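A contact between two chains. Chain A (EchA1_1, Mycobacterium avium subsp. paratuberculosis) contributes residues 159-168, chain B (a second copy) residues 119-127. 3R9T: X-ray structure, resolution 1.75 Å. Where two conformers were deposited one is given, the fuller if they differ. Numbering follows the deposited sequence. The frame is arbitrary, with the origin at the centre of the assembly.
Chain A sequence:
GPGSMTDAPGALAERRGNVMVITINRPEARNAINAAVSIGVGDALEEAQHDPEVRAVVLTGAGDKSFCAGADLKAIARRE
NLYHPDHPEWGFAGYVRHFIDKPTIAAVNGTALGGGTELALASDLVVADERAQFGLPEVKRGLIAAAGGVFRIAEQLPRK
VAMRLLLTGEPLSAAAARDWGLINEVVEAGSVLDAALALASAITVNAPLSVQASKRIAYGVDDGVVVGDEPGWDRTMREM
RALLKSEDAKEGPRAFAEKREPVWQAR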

# COMPACT_ATOMS: atom_id res chain seq x y z
N ARG A 159 -5.85 -2.19 1.91
CA ARG A 159 -7.05 -1.38 2.12
C ARG A 159 -8.27 -2.14 2.62
O ARG A 159 -8.84 -1.77 3.64
CB ARG A 159 -7.37 -0.65 0.82
CG ARG A 159 -8.73 0.02 0.72
CD ARG A 159 -8.93 1.11 1.71
NE ARG A 159 -8.18 2.33 1.36
CZ ARG A 159 -8.17 3.45 2.08
NH1 ARG A 159 -7.44 4.50 1.68
NH2 ARG A 159 -8.89 3.56 3.20
N LYS A 160 -8.67 -3.21 1.93
CA LYS A 160 -9.87 -3.96 2.29
C LYS A 160 -9.75 -4.61 3.68
O LYS A 160 -10.70 -4.58 4.47
CB LYS A 160 -10.18 -4.99 1.20
CG LYS A 160 -10.55 -4.33 -0.14
CD LYS A 160 -11.96 -3.96 -0.12
CE LYS A 160 -12.47 -3.32 -1.41
NZ LYS A 160 -12.04 -1.93 -1.84
N VAL A 161 -8.59 -5.15 3.99
CA VAL A 161 -8.31 -5.76 5.30
C VAL A 161 -8.34 -4.71 6.42
O VAL A 161 -8.97 -4.91 7.47
CB VAL A 161 -6.95 -6.48 5.26
CG1 VAL A 161 -6.62 -7.13 6.62
CG2 VAL A 161 -6.96 -7.55 4.16
N ALA A 162 -7.69 -3.57 6.16
CA ALA A 162 -7.77 -2.43 7.05
C ALA A 162 -9.19 -1.94 7.33
O ALA A 162 -9.54 -1.63 8.47
CB ALA A 162 -6.94 -1.29 6.49
N MET A 163 -9.98 -1.84 6.27
CA MET A 163 -11.32 -1.29 6.41
C MET A 163 -12.18 -2.24 7.25
O MET A 163 -13.00 -1.80 8.05
CB MET A 163 -11.97 -0.99 5.06
CG MET A 163 -11.28 0.10 4.28
SD MET A 163 -11.14 1.66 5.18
CE MET A 163 -12.83 1.76 5.66
N ARG A 164 -11.98 -3.55 7.11
CA ARG A 164 -12.71 -4.51 7.95
C ARG A 164 -12.36 -4.29 9.43
O ARG A 164 -13.25 -4.28 10.29
CB ARG A 164 -12.43 -5.97 7.53
CG ARG A 164 -13.17 -7.06 8.38
CD ARG A 164 -12.86 -8.55 7.98
NE ARG A 164 -14.00 -9.18 7.30
CZ ARG A 164 -14.05 -10.39 6.73
NH1 ARG A 164 -15.18 -10.75 6.16
NH2 ARG A 164 -13.03 -11.24 6.71
N LEU A 165 -11.08 -4.11 9.72
CA LEU A 165 -10.64 -3.88 11.09
C LEU A 165 -11.25 -2.61 11.66
O LEU A 165 -11.78 -2.57 12.78
CB LEU A 165 -9.11 -3.84 11.12
CG LEU A 165 -8.41 -3.88 12.47
CD1 LEU A 165 -7.04 -4.55 12.33
CD2 LEU A 165 -8.24 -2.48 13.02
N LEU A 166 -11.18 -1.56 10.86
CA LEU A 166 -11.63 -0.26 11.27
C LEU A 166 -13.13 -0.20 11.53
O LEU A 166 -13.55 0.35 12.54
CB LEU A 166 -11.19 0.77 10.23
CG LEU A 166 -11.46 2.24 10.54
CD1 LEU A 166 -10.63 2.66 11.76
CD2 LEU A 166 -11.14 3.07 9.33
N LEU A 167 -13.94 -0.78 10.63
CA LEU A 167 -15.37 -0.62 10.70
C LEU A 167 -16.05 -1.66 11.59
O LEU A 167 -17.07 -1.35 12.19
CB LEU A 167 -15.97 -0.63 9.30
CG LEU A 167 -15.40 0.42 8.34
CD1 LEU A 167 -16.02 0.28 6.96
CD2 LEU A 167 -15.56 1.88 8.85
N THR A 168 -15.48 -2.87 11.71
CA THR A 168 -16.07 -3.89 12.60
C THR A 168 -15.63 -3.71 14.07
O THR A 168 -16.36 -4.08 14.99
CB THR A 168 -15.72 -5.36 12.18
OG1 THR A 168 -14.31 -5.60 12.33
CG2 THR A 168 -16.19 -5.68 10.73
N LEU B 119 -16.36 -1.85 -9.40
CA LEU B 119 -17.35 -1.75 -8.32
C LEU B 119 -16.80 -2.29 -6.99
O LEU B 119 -17.03 -1.71 -5.94
CB LEU B 119 -18.63 -2.49 -8.67
CG LEU B 119 -19.42 -2.00 -9.89
CD1 LEU B 119 -20.65 -2.90 -10.13
CD2 LEU B 119 -19.82 -0.54 -9.76
N ALA B 120 -16.08 -3.41 -7.04
CA ALA B 120 -15.44 -4.00 -5.85
C ALA B 120 -14.42 -3.04 -5.25
O ALA B 120 -14.42 -2.80 -4.04
CB ALA B 120 -14.78 -5.37 -6.20
N LEU B 121 -13.58 -2.47 -6.11
CA LEU B 121 -12.57 -1.51 -5.67
C LEU B 121 -13.21 -0.30 -5.00
O LEU B 121 -12.71 0.18 -3.99
CB LEU B 121 -11.69 -1.09 -6.83
CG LEU B 121 -10.78 -2.12 -7.47
CD1 LEU B 121 -10.23 -1.61 -8.78
CD2 LEU B 121 -9.64 -2.39 -6.50
N ALA B 122 -14.33 0.15 -5.52
CA ALA B 122 -15.03 1.32 -5.01
C ALA B 122 -15.78 1.03 -3.70
O ALA B 122 -16.16 1.95 -2.98
CB ALA B 122 -15.99 1.83 -6.08
N SER B 123 -16.03 -0.24 -3.41
CA SER B 123 -16.71 -0.65 -2.16
C SER B 123 -15.75 -0.66 -0.96
O SER B 123 -14.54 -0.87 -1.13
CB SER B 123 -17.36 -2.03 -2.35
OG SER B 123 -18.26 -2.08 -3.46
N ASP B 124 -16.27 -0.53 0.27
CA ASP B 124 -15.42 -0.63 1.43
C ASP B 124 -14.88 -2.04 1.66
O ASP B 124 -13.71 -2.21 2.02
CB ASP B 124 -16.15 -0.17 2.69
CG ASP B 124 -16.58 1.26 2.63
OD1 ASP B 124 -15.76 2.10 2.17
OD2 ASP B 124 -17.72 1.54 3.08
N LEU B 125 -15.76 -3.03 1.45
CA LEU B 125 -15.50 -4.45 1.74
C LEU B 125 -16.07 -5.29 0.61
O LEU B 125 -17.00 -4.87 -0.10
CB LEU B 125 -16.16 -4.85 3.06
CG LEU B 125 -15.69 -4.01 4.26
CD1 LEU B 125 -16.64 -4.20 5.46
CD2 LEU B 125 -14.25 -4.32 4.59
N VAL B 126 -15.50 -6.47 0.44
CA VAL B 126 -15.95 -7.43 -0.59
C VAL B 126 -16.01 -8.86 -0.04
O VAL B 126 -15.03 -9.37 0.48
CB VAL B 126 -15.02 -7.44 -1.83
CG1 VAL B 126 -15.62 -8.27 -2.92
CG2 VAL B 126 -14.77 -5.99 -2.34
N VAL B 127 -17.17 -9.49 -0.23
CA VAL B 127 -17.35 -10.92 -0.01
C VAL B 127 -17.65 -11.55 -1.39
O VAL B 127 -18.49 -11.03 -2.13
CB VAL B 127 -18.51 -11.15 0.95
CG1 VAL B 127 -18.75 -12.64 1.22
CG2 VAL B 127 -18.24 -10.39 2.25
O HOH W 1 -11.86 -0.61 0.96

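The contact is organised around one buried lysine. K160(A) sits near the start of helix 159-168 and has more of its surface covered than any other residue here. Its CA-to-CB bond points sideways, but the end of the side chain comes nearer to chain B. The chi angles run m, m, t, m, and they carry NZ to the loop of chain B that leads into strand 125-127.

Backbone carbonyls receive the ammonium group. K160(A) NZ donates to S123(B) O at 2.8 Å and to L121(B) O at 3.1 Å. A third bond, from K160(A) NZ to A120(B) O at 3.4 Å, is weak. A120(B) O takes this weak bond while already accepting within its own chain, from S123(B) N at 3.1 Å.

Water 1 extends this network. It accepts from K160(A) NZ at 3.1 Å and donates to D124(B) O at 2.7 Å. The carbonyl of D124(B) is therefore linked to the lysine through water. D124(B) O also lies 3.3 Å from K160(A) CD, a packing contact with the aliphatic part of the chain. K160(A) NZ has a further hydrogen bond elsewhere in the structure. No acidic side chain of chain B meets the lysine in this contact: D124(B) OD1 and OD2 are satisfied elsewhere.

The methylenes of K160(A) are packed as well. K160(A) CE lies 3.6 Å from V126(B) CG2, so the charged end reaches its acceptors past an apolar neighbour.

The helix of chain A crosses the strand at a steep angle, with 102° between their N-to-C directions. The nearest CA atoms are those of K160(A) and L125(B), 5.7 Å apart. L125(B) is the main apolar residue on the chain B side. L125(B) CD2 lies 3.5 Å from R164(A) N and 3.6 Å from K160(A) O. Those two polar atoms are already paired with each other, R164(A) N donating to K160(A) O at 3.1 Å. The methyl thus packs on a helical hydrogen bond that is already made. M163(A) CB is 4.1 Å from L125(B) CD2, an apolar contact, and R164(A) CB is 3.8 Å from L125(B) CD2 as well.

One turn further on, L167(A) also points toward chain B. L167(A) CD1 reaches D124(B) CB at 4.3 Å, a loose contact.

Several side chains find partners within their own stretch. T168(A) OG1 donates to R164(A) O at 2.7 Å, and R164(A) O also accepts from T168(A) N at 3.0 Å. S123(B) OG donates to L119(B) O at 2.8 Å. R159(A) NH2 makes a weak bond to M163(A) SD at 3.5 Å. All the direct hydrogen bonds across the contact begin at K160(A) NZ, and packing around L125(B) supplies much of the rest.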